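Local structure of Fe(2+) transporter FeoB (Escherichia coli, 3I8S) at residues N129-R140 with I255-T264. The protein takes up ferrous iron across the bacterial inner membrane in a GTP-driven way, its cytosolic part, described here, being the domain that binds the guanine nucleotide. Numbering follows the deposited sequence.
Sequences NIRIEIDALSAR and ICDVVSNTLT
V259 O and E133 N form the shortest hydrogen bond between the two segments, 2.8 Å and nearly straight (170° at the hydrogen). It continues a two-stranded antiparallel sheet, 130-132 with 260-262, which ties the modelled C-terminus, following helix 240-259 of the cytosolic helical domain, back to the G domain. R131 and N261 are its hydrogen-bonded pair, N to O at 3.0 Å in both directions. Beyond the strands, helical segments 134-140 and 255-259 run roughly antiparallel, their axes 9.4 Å apart at closest approach. Branched V259 suits the seam: with CG1 anti to the backbone N (chi1 158°), that methyl meets I132 CG2 at 3.5 Å, while CG2 lies against the backbone of L137. L137 CD1 touches I255 CG2, and L98 of helix 98-111 packs on I132 and V259. R140 serves by length and flatness: its extended chain passes I255, and V258 CG1 sits over one guanidinium face, displaced toward NH2. R140 NH1 donates to A136 O at 3.0 Å, the oxygen lying in the guanidinium plane. Cutting R140 back to alanine is likely to leave V258 CG1 uncovered and A136 O without its side-chain donor. R140 N approaches A136 O from the face opposite NH1.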
ATOM      1  N   ASN A 129      20.913 -11.838   9.873  1.00 33.31           N
ATOM      2  CA  ASN A 129      21.376 -10.990  10.965  1.00 33.12           C
ATOM      3  C   ASN A 129      20.593  -9.672  11.043  1.00 32.77           C
ATOM      4  O   ASN A 129      21.160  -8.634  11.356  1.00 32.76           O
ATOM      5  CB  ASN A 129      22.878 -10.705  10.792  1.00 32.77           C
ATOM      6  CG  ASN A 129      23.569 -10.312  12.084  1.00 33.17           C
ATOM      7  OD1 ASN A 129      24.760  -9.996  12.084  1.00 34.32           O
ATOM      8  ND2 ASN A 129      22.848 -10.356  13.187  1.00 32.31           N
ATOM      9  N   ILE A 130      19.296  -9.704  10.738  1.00 32.80           N
ATOM     10  CA  ILE A 130      18.472  -8.507  10.875  1.00 32.92           C
ATOM     11  C   ILE A 130      17.298  -8.768  11.834  1.00 32.58           C
ATOM     12  O   ILE A 130      16.566  -9.760  11.679  1.00 31.14           O
ATOM     13  CB  ILE A 130      18.018  -7.914   9.493  1.00 32.63           C
ATOM     14  CG1 ILE A 130      16.759  -7.075   9.648  1.00 33.03           C
ATOM     15  CG2 ILE A 130      17.802  -8.973   8.440  1.00 33.97           C
ATOM     16  CD1 ILE A 130      16.293  -6.524   8.366  1.00 33.92           C
ATOM     17  N   ARG A 131      17.172  -7.890  12.836  1.00 32.65           N
ATOM     18  CA  ARG A 131      16.002  -7.831  13.715  1.00 33.02           C
ATOM     19  C   ARG A 131      15.224  -6.557  13.381  1.00 31.90           C
ATOM     20  O   ARG A 131      15.820  -5.498  13.158  1.00 31.24           O
ATOM     21  CB  ARG A 131      16.396  -7.809  15.200  1.00 33.83           C
ATOM     22  CG  ARG A 131      15.168  -7.902  16.170  1.00 34.32           C
ATOM     23  CD  ARG A 131      15.510  -7.602  17.664  1.00 38.02           C
ATOM     24  NE  ARG A 131      14.425  -7.999  18.596  1.00 40.96           N
ATOM     25  CZ  ARG A 131      13.256  -7.355  18.751  1.00 43.85           C
ATOM     26  NH1 ARG A 131      12.981  -6.251  18.053  1.00 44.40           N
ATOM     27  NH2 ARG A 131      12.349  -7.815  19.619  1.00 44.44           N
ATOM     28  N   ILE A 132      13.908  -6.695  13.300  1.00 31.02           N
ATOM     29  CA  ILE A 132      12.988  -5.580  13.063  1.00 30.89           C
ATOM     30  C   ILE A 132      12.319  -5.172  14.391  1.00 30.46           C
ATOM     31  O   ILE A 132      11.717  -6.021  15.096  1.00 29.66           O
ATOM     32  CB  ILE A 132      11.883  -5.933  12.055  1.00 30.57           C
ATOM     33  CG1 ILE A 132      12.478  -6.385  10.701  1.00 32.34           C
ATOM     34  CG2 ILE A 132      10.972  -4.732  11.800  1.00 30.32           C
ATOM     35  CD1 ILE A 132      13.453  -5.450  10.107  1.00 31.73           C
ATOM     36  N   GLU A 133      12.422  -3.883  14.720  1.00 28.52           N
ATOM     37  CA  GLU A 133      11.713  -3.319  15.853  1.00 29.34           C
ATOM     38  C   GLU A 133      10.272  -3.060  15.447  1.00 27.99           C
ATOM     39  O   GLU A 133       9.956  -2.062  14.773  1.00 26.36           O
ATOM     40  CB  GLU A 133      12.319  -2.007  16.261  1.00 29.18           C
ATOM     41  CG  GLU A 133      13.554  -2.111  17.057  1.00 32.96           C
ATOM     42  CD  GLU A 133      13.764  -0.837  17.840  1.00 33.21           C
ATOM     43  OE1 GLU A 133      13.430   0.235  17.266  1.00 38.58           O
ATOM     44  OE2 GLU A 133      14.214  -0.900  19.011  1.00 41.85           O
ATOM     45  N   ILE A 134       9.399  -3.967  15.841  1.00 27.38           N
ATOM     46  CA  ILE A 134       8.055  -3.987  15.260  1.00 27.45           C
ATOM     47  C   ILE A 134       7.235  -2.752  15.669  1.00 26.67           C
ATOM     48  O   ILE A 134       6.579  -2.085  14.828  1.00 25.63           O
ATOM     49  CB  ILE A 134       7.345  -5.303  15.634  1.00 28.03           C
ATOM     50  CG1 ILE A 134       7.941  -6.459  14.820  1.00 30.02           C
ATOM     51  CG2 ILE A 134       5.863  -5.237  15.367  1.00 28.11           C
ATOM     52  CD1 ILE A 134       7.863  -7.728  15.571  1.00 30.36           C
ATOM     53  N   ASP A 135       7.268  -2.427  16.951  1.00 26.12           N
ATOM     54  CA  ASP A 135       6.507  -1.253  17.407  1.00 26.71           C
ATOM     55  C   ASP A 135       7.040   0.068  16.904  1.00 26.28           C
ATOM     56  O   ASP A 135       6.258   0.979  16.615  1.00 26.74           O
ATOM     57  CB  ASP A 135       6.372  -1.235  18.922  1.00 28.23           C
ATOM     58  CG  ASP A 135       4.966  -1.458  19.336  1.00 31.28           C
ATOM     59  OD1 ASP A 135       4.278  -2.130  18.527  1.00 40.99           O
ATOM     60  OD2 ASP A 135       4.548  -0.920  20.390  1.00 40.09           O
ATOM     61  N   ALA A 136       8.362   0.183  16.804  1.00 24.44           N
ATOM     62  CA  ALA A 136       8.976   1.322  16.164  1.00 24.05           C
ATOM     63  C   ALA A 136       8.472   1.496  14.705  1.00 23.26           C
ATOM     64  O   ALA A 136       8.184   2.605  14.246  1.00 23.55           O
ATOM     65  CB  ALA A 136      10.511   1.199  16.189  1.00 22.85           C
ATOM     66  N   LEU A 137       8.366   0.396  13.970  1.00 22.58           N
ATOM     67  CA  LEU A 137       7.822   0.472  12.625  1.00 22.81           C
ATOM     68  C   LEU A 137       6.328   0.890  12.616  1.00 21.77           C
ATOM     69  O   LEU A 137       5.928   1.766  11.843  1.00 21.67           O
ATOM     70  CB  LEU A 137       7.953  -0.885  11.936  1.00 21.32           C
ATOM     71  CG  LEU A 137       7.544  -0.927  10.493  1.00 22.54           C
ATOM     72  CD1 LEU A 137       8.143   0.100   9.607  1.00 22.01           C
ATOM     73  CD2 LEU A 137       7.842  -2.358   9.967  1.00 23.81           C
ATOM     74  N   SER A 138       5.516   0.264  13.451  1.00 21.21           N
ATOM     75  CA  SER A 138       4.096   0.579  13.529  1.00 23.21           C
ATOM     76  C   SER A 138       3.886   2.065  13.822  1.00 23.34           C
ATOM     77  O   SER A 138       3.051   2.734  13.197  1.00 23.37           O
ATOM     78  CB  SER A 138       3.403  -0.247  14.622  1.00 23.80           C
ATOM     79  OG  SER A 138       2.016   0.075  14.692  1.00 27.91           O
ATOM     80  N   ALA A 139       4.645   2.577  14.786  1.00 22.86           N
ATOM     81  CA  ALA A 139       4.636   4.004  15.130  1.00 23.80           C
ATOM     82  C   ALA A 139       4.899   4.953  13.951  1.00 24.06           C
ATOM     83  O   ALA A 139       4.305   6.040  13.905  1.00 25.64           O
ATOM     84  CB  ALA A 139       5.659   4.293  16.245  1.00 23.55           C
ATOM     85  N   ARG A 140       5.835   4.592  13.067  1.00 24.03           N
ATOM     86  CA  ARG A 140       6.233   5.433  11.927  1.00 23.37           C
ATOM     87  C   ARG A 140       5.255   5.323  10.736  1.00 23.32           C
ATOM     88  O   ARG A 140       5.093   6.288   9.962  1.00 23.38           O
ATOM     89  CB  ARG A 140       7.662   5.107  11.494  1.00 23.36           C
ATOM     90  CG  ARG A 140       8.711   5.721  12.464  1.00 22.62           C
ATOM     91  CD  ARG A 140      10.113   5.045  12.388  1.00 23.43           C
ATOM     92  NE  ARG A 140      10.973   5.727  13.325  1.00 23.46           N
ATOM     93  CZ  ARG A 140      10.914   5.601  14.656  1.00 22.50           C
ATOM     94  NH1 ARG A 140      10.057   4.773  15.253  1.00 22.74           N
ATOM     95  NH2 ARG A 140      11.729   6.313  15.404  1.00 21.92           N
ATOM     96  N   ILE A 255      13.095   5.541   8.301  1.00 19.85           N
ATOM     97  CA  ILE A 255      12.381   4.461   9.015  1.00 19.90           C
ATOM     98  C   ILE A 255      13.277   3.242   9.202  1.00 19.59           C
ATOM     99  O   ILE A 255      13.473   2.741  10.308  1.00 19.52           O
ATOM    100  CB  ILE A 255      11.030   4.055   8.256  1.00 19.47           C
ATOM    101  CG1 ILE A 255      10.055   5.211   8.259  1.00 20.80           C
ATOM    102  CG2 ILE A 255      10.360   2.816   8.904  1.00 21.51           C
ATOM    103  CD1 ILE A 255       8.739   4.947   7.425  1.00 20.77           C
ATOM    104  N   CYS A 256      13.888   2.813   8.125  1.00 19.92           N
ATOM    105  CA  CYS A 256      14.679   1.628   8.182  1.00 21.26           C
ATOM    106  C   CYS A 256      15.920   1.761   9.044  1.00 20.80           C
ATOM    107  O   CYS A 256      16.336   0.780   9.660  1.00 20.07           O
ATOM    108  CB  CYS A 256      15.034   1.153   6.797  1.00 21.15           C
ATOM    109  SG  CYS A 256      13.606   0.506   5.985  1.00 26.04           S
ATOM    110  N   ASP A 257      16.478   2.960   9.115  1.00 20.34           N
ATOM    111  CA  ASP A 257      17.618   3.226   9.984  1.00 21.12           C
ATOM    112  C   ASP A 257      17.302   2.948  11.454  1.00 20.58           C
ATOM    113  O   ASP A 257      18.168   2.526  12.176  1.00 19.48           O
ATOM    114  CB  ASP A 257      18.083   4.680   9.892  1.00 21.68           C
ATOM    115  CG  ASP A 257      18.921   4.962   8.654  1.00 25.35           C
ATOM    116  OD1 ASP A 257      19.256   3.998   7.928  1.00 24.44           O
ATOM    117  OD2 ASP A 257      19.231   6.167   8.417  1.00 28.94           O
ATOM    118  N   VAL A 258      16.069   3.213  11.870  1.00 20.35           N
ATOM    119  CA  VAL A 258      15.623   2.985  13.234  1.00 21.47           C
ATOM    120  C   VAL A 258      15.169   1.554  13.467  1.00 21.34           C
ATOM    121  O   VAL A 258      15.518   0.919  14.464  1.00 20.66           O
ATOM    122  CB  VAL A 258      14.448   3.937  13.573  1.00 21.03           C
ATOM    123  CG1 VAL A 258      13.871   3.618  14.940  1.00 22.57           C
ATOM    124  CG2 VAL A 258      14.921   5.423  13.521  1.00 21.28           C
ATOM    125  N   VAL A 259      14.375   1.066  12.525  1.00 23.09           N
ATOM    126  CA  VAL A 259      13.610  -0.165  12.663  1.00 24.52           C
ATOM    127  C   VAL A 259      14.390  -1.460  12.402  1.00 25.19           C
ATOM    128  O   VAL A 259      14.092  -2.485  13.010  1.00 23.63           O
ATOM    129  CB  VAL A 259      12.383  -0.037  11.721  1.00 24.91           C
ATOM    130  CG1 VAL A 259      11.775  -1.329  11.333  1.00 27.73           C
ATOM    131  CG2 VAL A 259      11.394   0.985  12.377  1.00 25.72           C
ATOM    132  N   SER A 260      15.354  -1.405  11.486  1.00 27.01           N
ATOM    133  CA  SER A 260      16.133  -2.576  11.098  1.00 28.67           C
ATOM    134  C   SER A 260      17.521  -2.462  11.680  1.00 30.54           C
ATOM    135  O   SER A 260      18.218  -1.478  11.434  1.00 31.86           O
ATOM    136  CB  SER A 260      16.174  -2.706   9.581  1.00 29.12           C
ATOM    137  OG  SER A 260      16.927  -3.856   9.208  1.00 30.71           O
ATOM    138  N   ASN A 261      17.882  -3.442  12.511  1.00 31.60           N
ATOM    139  CA  ASN A 261      19.119  -3.437  13.272  1.00 32.77           C
ATOM    140  C   ASN A 261      19.877  -4.720  13.006  1.00 33.43           C
ATOM    141  O   ASN A 261      19.280  -5.711  12.604  1.00 32.57           O
ATOM    142  CB  ASN A 261      18.821  -3.422  14.775  1.00 33.47           C
ATOM    143  CG  ASN A 261      18.245  -2.109  15.278  1.00 34.37           C
ATOM    144  OD1 ASN A 261      18.616  -1.664  16.362  1.00 40.00           O
ATOM    145  ND2 ASN A 261      17.302  -1.529  14.549  1.00 37.46           N
ATOM    146  N   THR A 262      21.186  -4.699  13.264  1.00 34.68           N
ATOM    147  CA  THR A 262      21.982  -5.917  13.330  1.00 35.61           C
ATOM    148  C   THR A 262      21.516  -6.737  14.536  1.00 36.63           C
ATOM    149  O   THR A 262      21.255  -6.183  15.605  1.00 36.92           O
ATOM    150  CB  THR A 262      23.497  -5.604  13.515  1.00 35.76           C
ATOM    151  OG1 THR A 262      23.938  -4.671  12.515  1.00 36.06           O
ATOM    152  CG2 THR A 262      24.310  -6.869  13.411  1.00 35.32           C
ATOM    153  N   LEU A 263      21.410  -8.048  14.369  1.00 37.76           N
ATOM    154  CA  LEU A 263      21.068  -8.944  15.481  1.00 38.36           C
ATOM    155  C   LEU A 263      22.242  -9.237  16.449  1.00 39.07           C
ATOM    156  O   LEU A 263      22.018  -9.433  17.653  1.00 39.99           O
ATOM    157  CB  LEU A 263      20.495 -10.253  14.928  1.00 38.47           C
ATOM    158  CG  LEU A 263      19.736 -11.173  15.881  1.00 38.59           C
ATOM    159  CD1 LEU A 263      18.439 -10.516  16.319  1.00 39.32           C
ATOM    160  CD2 LEU A 263      19.452 -12.507  15.178  1.00 38.85           C
ATOM    161  N   THR A 264      23.477  -9.251  15.934  1.00 39.48           N
ATOM    162  CA  THR A 264      24.670  -9.700  16.679  1.00 39.41           C
ATOM    163  C   THR A 264      24.675  -9.270  18.148  1.00 39.72           C
ATOM    164  O   THR A 264      25.556  -9.666  18.929  1.00 40.13           O
ATOM    165  CB  THR A 264      25.972  -9.168  16.025  1.00 39.68           C
ATOM    166  OG1 THR A 264      25.786  -9.031  14.611  1.00 38.91           O
ATOM    167  CG2 THR A 264      27.155 -10.101  16.307  1.00 39.73           C
TER